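Local coordinates for uncharacterized protein YycE (Bacillus subtilis, PDB 1TWU) that is of unknown function but, as a member of the VOC superfamily, is a putative glyoxalase or fosfomycin-resistance protein, at residues 15-29 and 118-130. Sequence-based numbering, arbitrary orientation.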
loop_
_atom_site.group_PDB
_atom_site.type_symbol
_atom_site.label_atom_id
_atom_site.label_comp_id
_atom_site.label_asym_id
_atom_site.label_seq_id
_atom_site.Cartn_x
_atom_site.Cartn_y
_atom_site.Cartn_z
ATOM N N ILE A 15 5.017 2.153 -1.261
ATOM C CA ILE A 15 4.234 0.970 -1.612
ATOM C C ILE A 15 4.726 0.692 -3.025
ATOM O O ILE A 15 4.496 1.501 -3.930
ATOM C CB ILE A 15 2.728 1.265 -1.685
ATOM C CG1 ILE A 15 2.202 1.651 -0.306
ATOM C CG2 ILE A 15 1.988 0.041 -2.195
ATOM C CD1 ILE A 15 2.259 0.519 0.707
ATOM N N ALA A 16 5.428 -0.424 -3.213
ATOM C CA ALA A 16 5.963 -0.780 -4.528
ATOM C C ALA A 16 5.238 -1.987 -5.098
ATOM O O ALA A 16 5.089 -3.003 -4.427
ATOM C CB ALA A 16 7.452 -1.064 -4.428
ATOM N N ARG A 17 4.787 -1.855 -6.341
ATOM C CA ARG A 17 4.067 -2.916 -7.037
ATOM C C ARG A 17 4.645 -3.138 -8.429
ATOM O O ARG A 17 5.058 -2.193 -9.100
ATOM C CB ARG A 17 2.582 -2.557 -7.166
ATOM C CG ARG A 17 1.854 -2.391 -5.836
ATOM C CD ARG A 17 0.483 -1.743 -6.027
ATOM N NE ARG A 17 -0.370 -2.499 -6.940
ATOM C CZ ARG A 17 -1.030 -3.607 -6.612
ATOM N NH1 ARG A 17 -0.945 -4.095 -5.378
ATOM N NH2 ARG A 17 -1.773 -4.230 -7.524
ATOM N N PRO A 18 4.680 -4.397 -8.885
ATOM C CA PRO A 18 5.202 -4.747 -10.209
ATOM C C PRO A 18 4.137 -4.596 -11.299
ATOM O O PRO A 18 2.941 -4.648 -11.017
ATOM C CB PRO A 18 5.613 -6.193 -10.026
ATOM C CG PRO A 18 4.513 -6.707 -9.134
ATOM C CD PRO A 18 4.390 -5.611 -8.099
ATOM N N THR A 19 4.566 -4.412 -12.542
ATOM C CA THR A 19 3.621 -4.278 -13.648
ATOM C C THR A 19 4.237 -4.732 -14.962
ATOM O O THR A 19 5.452 -4.755 -15.114
ATOM C CB THR A 19 3.122 -2.802 -13.824
ATOM O OG1 THR A 19 2.092 -2.766 -14.821
ATOM C CG2 THR A 19 4.264 -1.877 -14.258
ATOM N N GLY A 20 3.386 -5.110 -15.905
ATOM C CA GLY A 20 3.870 -5.516 -17.207
ATOM C C GLY A 20 3.468 -4.449 -18.215
ATOM O O GLY A 20 3.734 -4.572 -19.410
ATOM N N GLN A 21 2.815 -3.394 -17.734
ATOM C CA GLN A 21 2.371 -2.311 -18.605
ATOM C C GLN A 21 2.518 -0.981 -17.872
ATOM O O GLN A 21 1.534 -0.367 -17.465
ATOM C CB GLN A 21 0.914 -2.549 -19.020
ATOM C CG GLN A 21 -0.051 -2.749 -17.852
ATOM C CD GLN A 21 -1.473 -2.999 -18.313
ATOM O OE1 GLN A 21 -1.842 -2.651 -19.435
ATOM N NE2 GLN A 21 -2.285 -3.589 -17.447
ATOM N N LEU A 22 3.765 -0.541 -17.718
ATOM C CA LEU A 22 4.078 0.703 -17.015
ATOM C C LEU A 22 3.494 1.954 -17.676
ATOM O O LEU A 22 3.244 2.955 -17.009
ATOM C CB LEU A 22 5.602 0.848 -16.862
ATOM C CG LEU A 22 6.161 1.907 -15.898
ATOM C CD1 LEU A 22 5.685 1.651 -14.481
ATOM C CD2 LEU A 22 7.674 1.866 -15.948
ATOM N N ASP A 23 3.273 1.908 -18.982
ATOM C CA ASP A 23 2.701 3.065 -19.646
ATOM C C ASP A 23 1.230 3.205 -19.287
ATOM O O ASP A 23 0.738 4.315 -19.096
ATOM C CB ASP A 23 2.873 2.958 -21.155
ATOM C CG ASP A 23 4.320 3.144 -21.589
ATOM O OD1 ASP A 23 4.969 4.116 -21.129
ATOM O OD2 ASP A 23 4.806 2.319 -22.397
ATOM N N GLU A 24 0.528 2.077 -19.196
ATOM C CA GLU A 24 -0.885 2.090 -18.833
ATOM C C GLU A 24 -1.037 2.588 -17.401
ATOM O O GLU A 24 -1.957 3.345 -17.083
ATOM C CB GLU A 24 -1.474 0.688 -18.944
ATOM C CG GLU A 24 -1.693 0.258 -20.363
ATOM C CD GLU A 24 -2.471 1.294 -21.155
ATOM O OE1 GLU A 24 -3.465 1.837 -20.624
ATOM O OE2 GLU A 24 -2.093 1.561 -22.313
ATOM N N ILE A 25 -0.123 2.141 -16.547
ATOM C CA ILE A 25 -0.102 2.529 -15.146
ATOM C C ILE A 25 0.097 4.048 -15.038
ATOM O O ILE A 25 -0.572 4.718 -14.242
ATOM C CB ILE A 25 1.035 1.775 -14.395
ATOM C CG1 ILE A 25 0.659 0.299 -14.242
ATOM C CG2 ILE A 25 1.315 2.419 -13.056
ATOM C CD1 ILE A 25 -0.575 0.046 -13.387
ATOM N N ILE A 26 1.005 4.587 -15.847
ATOM C CA ILE A 26 1.276 6.020 -15.838
ATOM C C ILE A 26 0.051 6.833 -16.272
ATOM O O ILE A 26 -0.252 7.878 -15.685
ATOM C CB ILE A 26 2.479 6.354 -16.746
ATOM C CG1 ILE A 26 3.746 5.756 -16.140
ATOM C CG2 ILE A 26 2.627 7.857 -16.900
ATOM C CD1 ILE A 26 4.967 5.872 -17.020
ATOM N N ARG A 27 -0.653 6.352 -17.294
ATOM C CA ARG A 27 -1.850 7.040 -17.765
ATOM C C ARG A 27 -2.914 7.107 -16.669
ATOM O O ARG A 27 -3.549 8.142 -16.473
ATOM C CB ARG A 27 -2.433 6.340 -18.993
ATOM C CG ARG A 27 -3.756 6.948 -19.448
ATOM C CD ARG A 27 -4.204 6.364 -20.769
ATOM N NE ARG A 27 -5.383 7.027 -21.328
ATOM C CZ ARG A 27 -6.641 6.702 -21.051
ATOM N NH1 ARG A 27 -6.913 5.714 -20.211
ATOM N NH2 ARG A 27 -7.634 7.354 -21.639
ATOM N N PHE A 28 -3.105 6.003 -15.955
ATOM C CA PHE A 28 -4.100 5.951 -14.888
ATOM C C PHE A 28 -3.736 6.856 -13.715
ATOM O O PHE A 28 -4.544 7.687 -13.281
ATOM C CB PHE A 28 -4.250 4.516 -14.368
ATOM C CG PHE A 28 -5.232 4.377 -13.223
ATOM C CD1 PHE A 28 -6.602 4.278 -13.463
ATOM C CD2 PHE A 28 -4.786 4.362 -11.903
ATOM C CE1 PHE A 28 -7.514 4.165 -12.404
ATOM C CE2 PHE A 28 -5.685 4.253 -10.842
ATOM C CZ PHE A 28 -7.053 4.153 -11.093
ATOM N N TYR A 29 -2.520 6.688 -13.200
ATOM C CA TYR A 29 -2.061 7.453 -12.041
ATOM C C TYR A 29 -1.664 8.896 -12.278
ATOM O O TYR A 29 -1.965 9.764 -11.458
ATOM C CB TYR A 29 -0.913 6.705 -11.351
ATOM C CG TYR A 29 -1.407 5.476 -10.647
ATOM C CD1 TYR A 29 -2.035 5.567 -9.409
ATOM C CD2 TYR A 29 -1.345 4.223 -11.265
ATOM C CE1 TYR A 29 -2.601 4.434 -8.799
ATOM C CE2 TYR A 29 -1.907 3.084 -10.670
ATOM C CZ TYR A 29 -2.535 3.196 -9.440
ATOM O OH TYR A 29 -3.110 2.089 -8.864
ATOM N N VAL A 118 -17.041 4.453 -4.217
ATOM C CA VAL A 118 -16.933 4.060 -5.620
ATOM C C VAL A 118 -15.599 3.355 -5.839
ATOM O O VAL A 118 -14.548 3.888 -5.486
ATOM C CB VAL A 118 -16.992 5.282 -6.564
ATOM C CG1 VAL A 118 -16.766 4.840 -8.007
ATOM C CG2 VAL A 118 -18.335 5.982 -6.429
ATOM N N THR A 119 -15.645 2.161 -6.422
ATOM C CA THR A 119 -14.436 1.387 -6.684
ATOM C C THR A 119 -14.123 1.330 -8.176
ATOM O O THR A 119 -14.953 0.912 -8.983
ATOM C CB THR A 119 -14.568 -0.057 -6.158
ATOM O OG1 THR A 119 -14.860 -0.028 -4.756
ATOM C CG2 THR A 119 -13.269 -0.828 -6.384
ATOM N N ILE A 120 -12.919 1.768 -8.533
ATOM C CA ILE A 120 -12.464 1.772 -9.922
ATOM C C ILE A 120 -11.224 0.892 -9.975
ATOM O O ILE A 120 -10.355 1.006 -9.113
ATOM C CB ILE A 120 -12.048 3.196 -10.385
ATOM C CG1 ILE A 120 -13.183 4.206 -10.136
ATOM C CG2 ILE A 120 -11.639 3.160 -11.844
ATOM C CD1 ILE A 120 -14.500 3.889 -10.822
ATOM N N GLU A 121 -11.134 0.008 -10.963
ATOM C CA GLU A 121 -9.943 -0.838 -11.068
ATOM C C GLU A 121 -8.858 -0.124 -11.856
ATOM O O GLU A 121 -9.144 0.535 -12.857
ATOM C CB GLU A 121 -10.250 -2.152 -11.775
ATOM C CG GLU A 121 -11.207 -3.055 -11.058
ATOM C CD GLU A 121 -11.243 -4.431 -11.693
ATOM O OE1 GLU A 121 -11.355 -4.507 -12.938
ATOM O OE2 GLU A 121 -11.158 -5.432 -10.949
ATOM N N ASP A 122 -7.612 -0.247 -11.408
ATOM C CA ASP A 122 -6.519 0.389 -12.126
ATOM C C ASP A 122 -6.163 -0.579 -13.259
ATOM O O ASP A 122 -6.735 -1.666 -13.335
ATOM C CB ASP A 122 -5.349 0.701 -11.162
ATOM C CG ASP A 122 -4.397 -0.470 -10.937
ATOM O OD1 ASP A 122 -4.738 -1.640 -11.224
ATOM O OD2 ASP A 122 -3.282 -0.204 -10.438
ATOM N N PRO A 123 -5.246 -0.198 -14.162
ATOM C CA PRO A 123 -4.878 -1.084 -15.273
ATOM C C PRO A 123 -4.576 -2.550 -14.924
ATOM O O PRO A 123 -4.800 -3.445 -15.749
ATOM C CB PRO A 123 -3.674 -0.375 -15.890
ATOM C CG PRO A 123 -3.970 1.059 -15.628
ATOM C CD PRO A 123 -4.451 1.040 -14.203
ATOM N N ASP A 124 -4.081 -2.803 -13.714
ATOM C CA ASP A 124 -3.747 -4.166 -13.321
ATOM C C ASP A 124 -4.682 -4.807 -12.312
ATOM O O ASP A 124 -4.319 -5.788 -11.663
ATOM C CB ASP A 124 -2.306 -4.241 -12.809
ATOM C CG ASP A 124 -1.285 -3.992 -13.909
ATOM O OD1 ASP A 124 -1.466 -4.541 -15.021
ATOM O OD2 ASP A 124 -0.302 -3.259 -13.662
ATOM N N GLY A 125 -5.881 -4.248 -12.174
ATOM C CA GLY A 125 -6.866 -4.828 -11.279
ATOM C C GLY A 125 -6.812 -4.470 -9.814
ATOM O O GLY A 125 -7.508 -5.090 -9.007
ATOM N N TRP A 126 -5.979 -3.503 -9.447
ATOM C CA TRP A 126 -5.916 -3.091 -8.053
ATOM C C TRP A 126 -7.200 -2.289 -7.850
ATOM O O TRP A 126 -7.578 -1.506 -8.719
ATOM C CB TRP A 126 -4.680 -2.220 -7.799
ATOM C CG TRP A 126 -4.327 -2.092 -6.334
ATOM C CD1 TRP A 126 -4.757 -2.897 -5.305
ATOM C CD2 TRP A 126 -3.439 -1.133 -5.742
ATOM N NE1 TRP A 126 -4.190 -2.496 -4.120
ATOM C CE2 TRP A 126 -3.378 -1.417 -4.358
ATOM C CE3 TRP A 126 -2.684 -0.064 -6.248
ATOM C CZ2 TRP A 126 -2.590 -0.670 -3.475
ATOM C CZ3 TRP A 126 -1.900 0.675 -5.371
ATOM C CH2 TRP A 126 -1.861 0.368 -4.001
ATOM N N ARG A 127 -7.882 -2.510 -6.727
ATOM C CA ARG A 127 -9.135 -1.816 -6.434
ATOM C C ARG A 127 -8.900 -0.439 -5.801
ATOM O O ARG A 127 -8.473 -0.331 -4.650
ATOM C CB ARG A 127 -10.010 -2.669 -5.498
ATOM C CG ARG A 127 -10.486 -4.013 -6.068
ATOM C CD ARG A 127 -11.475 -3.822 -7.199
ATOM N NE ARG A 127 -11.863 -5.076 -7.848
ATOM C CZ ARG A 127 -12.916 -5.820 -7.512
ATOM N NH1 ARG A 127 -13.714 -5.461 -6.517
ATOM N NH2 ARG A 127 -13.192 -6.915 -8.201
ATOM N N ILE A 128 -9.176 0.611 -6.564
ATOM C CA ILE A 128 -9.008 1.971 -6.070
ATOM C C ILE A 128 -10.382 2.455 -5.581
ATOM O O ILE A 128 -11.318 2.648 -6.366
ATOM C CB ILE A 128 -8.464 2.913 -7.183
ATOM C CG1 ILE A 128 -7.299 2.240 -7.919
ATOM C CG2 ILE A 128 -7.985 4.229 -6.571
ATOM C CD1 ILE A 128 -6.178 1.778 -7.014
ATOM N N VAL A 129 -10.499 2.641 -4.273
ATOM C CA VAL A 129 -11.759 3.066 -3.686
ATOM C C VAL A 129 -11.770 4.527 -3.261
ATOM O O VAL A 129 -10.800 5.051 -2.714
ATOM C CB VAL A 129 -12.114 2.179 -2.461
ATOM C CG1 VAL A 129 -13.534 2.479 -1.972
ATOM C CG2 VAL A 129 -11.972 0.717 -2.836
ATOM N N PHE A 130 -12.887 5.183 -3.537
ATOM C CA PHE A 130 -13.088 6.573 -3.158
ATOM C C PHE A 130 -14.296 6.550 -2.217
ATOM O O PHE A 130 -15.436 6.359 -2.649
ATOM C CB PHE A 130 -13.352 7.406 -4.413
ATOM C CG PHE A 130 -12.211 7.382 -5.388
ATOM C CD1 PHE A 130 -11.182 8.319 -5.302
ATOM C CD2 PHE A 130 -12.128 6.384 -6.355
ATOM C CE1 PHE A 130 -10.082 8.262 -6.164
ATOM C CE2 PHE A 130 -11.038 6.315 -7.219
ATOM C CZ PHE A 130 -10.010 7.256 -7.124
HETATM O O HOH W 1 -1.526 -2.160 -9.511
HETATM O O HOH W 2 0.527 -2.809 -10.995
HETATM O O HOH W 3 0.654 -5.870 -15.925
#
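The type I turn from Asp-122 to Gly-125, at the tip of the hairpin of strands 118-121 and 127-130, fits into the angle between strand 15-18 and helix 22-29, with the CA atoms of Ile-25 and Pro-123 6.0 Å apart. Pro-123 packs against the helix, its CD 3.5 Å from Phe-28 CB. The Phe-28 ring takes Asp-122 CB over one face, in a CH-pi contact, and reaches Ile-128 CG1 with its CZ. Both carboxylates of the turn are tied across the contact. Thr-19 OG1 donates to the syn lone pair of Asp-124 OD2 (2.7 Å), and also accepts from Gln-21 N in an ST turn. Gln-21 runs straight out past CG and carries NE2 to Asp-124 OD1 in a nearly straight bond (2.7 Å, 172°), in its own amide plane but from above the carboxylate. Asp-122 divides its oxygens: OD1 receives Asp-124 N and Trp-126 N from opposite faces, which fixes the carboxylate within the turn, while OD2 accepts from Tyr-29 OH (2.8 Å) and from a water held by Arg-17 NE. A bend at chi3 (57°) lays the Arg-17 guanidinium flat on the Trp-126 indole, planes 7° apart, with CZ 3.7 Å from the centroid of the five-membered ring; CD covers the six-membered ring. The aspartates would be expected to favour the arginine's charge. Strands 12-18 and 127-131 belong to separate four-stranded mixed sheets, each of order 1-4-3-2, so the contact joins the two duplicated alpha-beta modules characteristic of the VOC (glyoxalase/fosfomycin-resistance) fold.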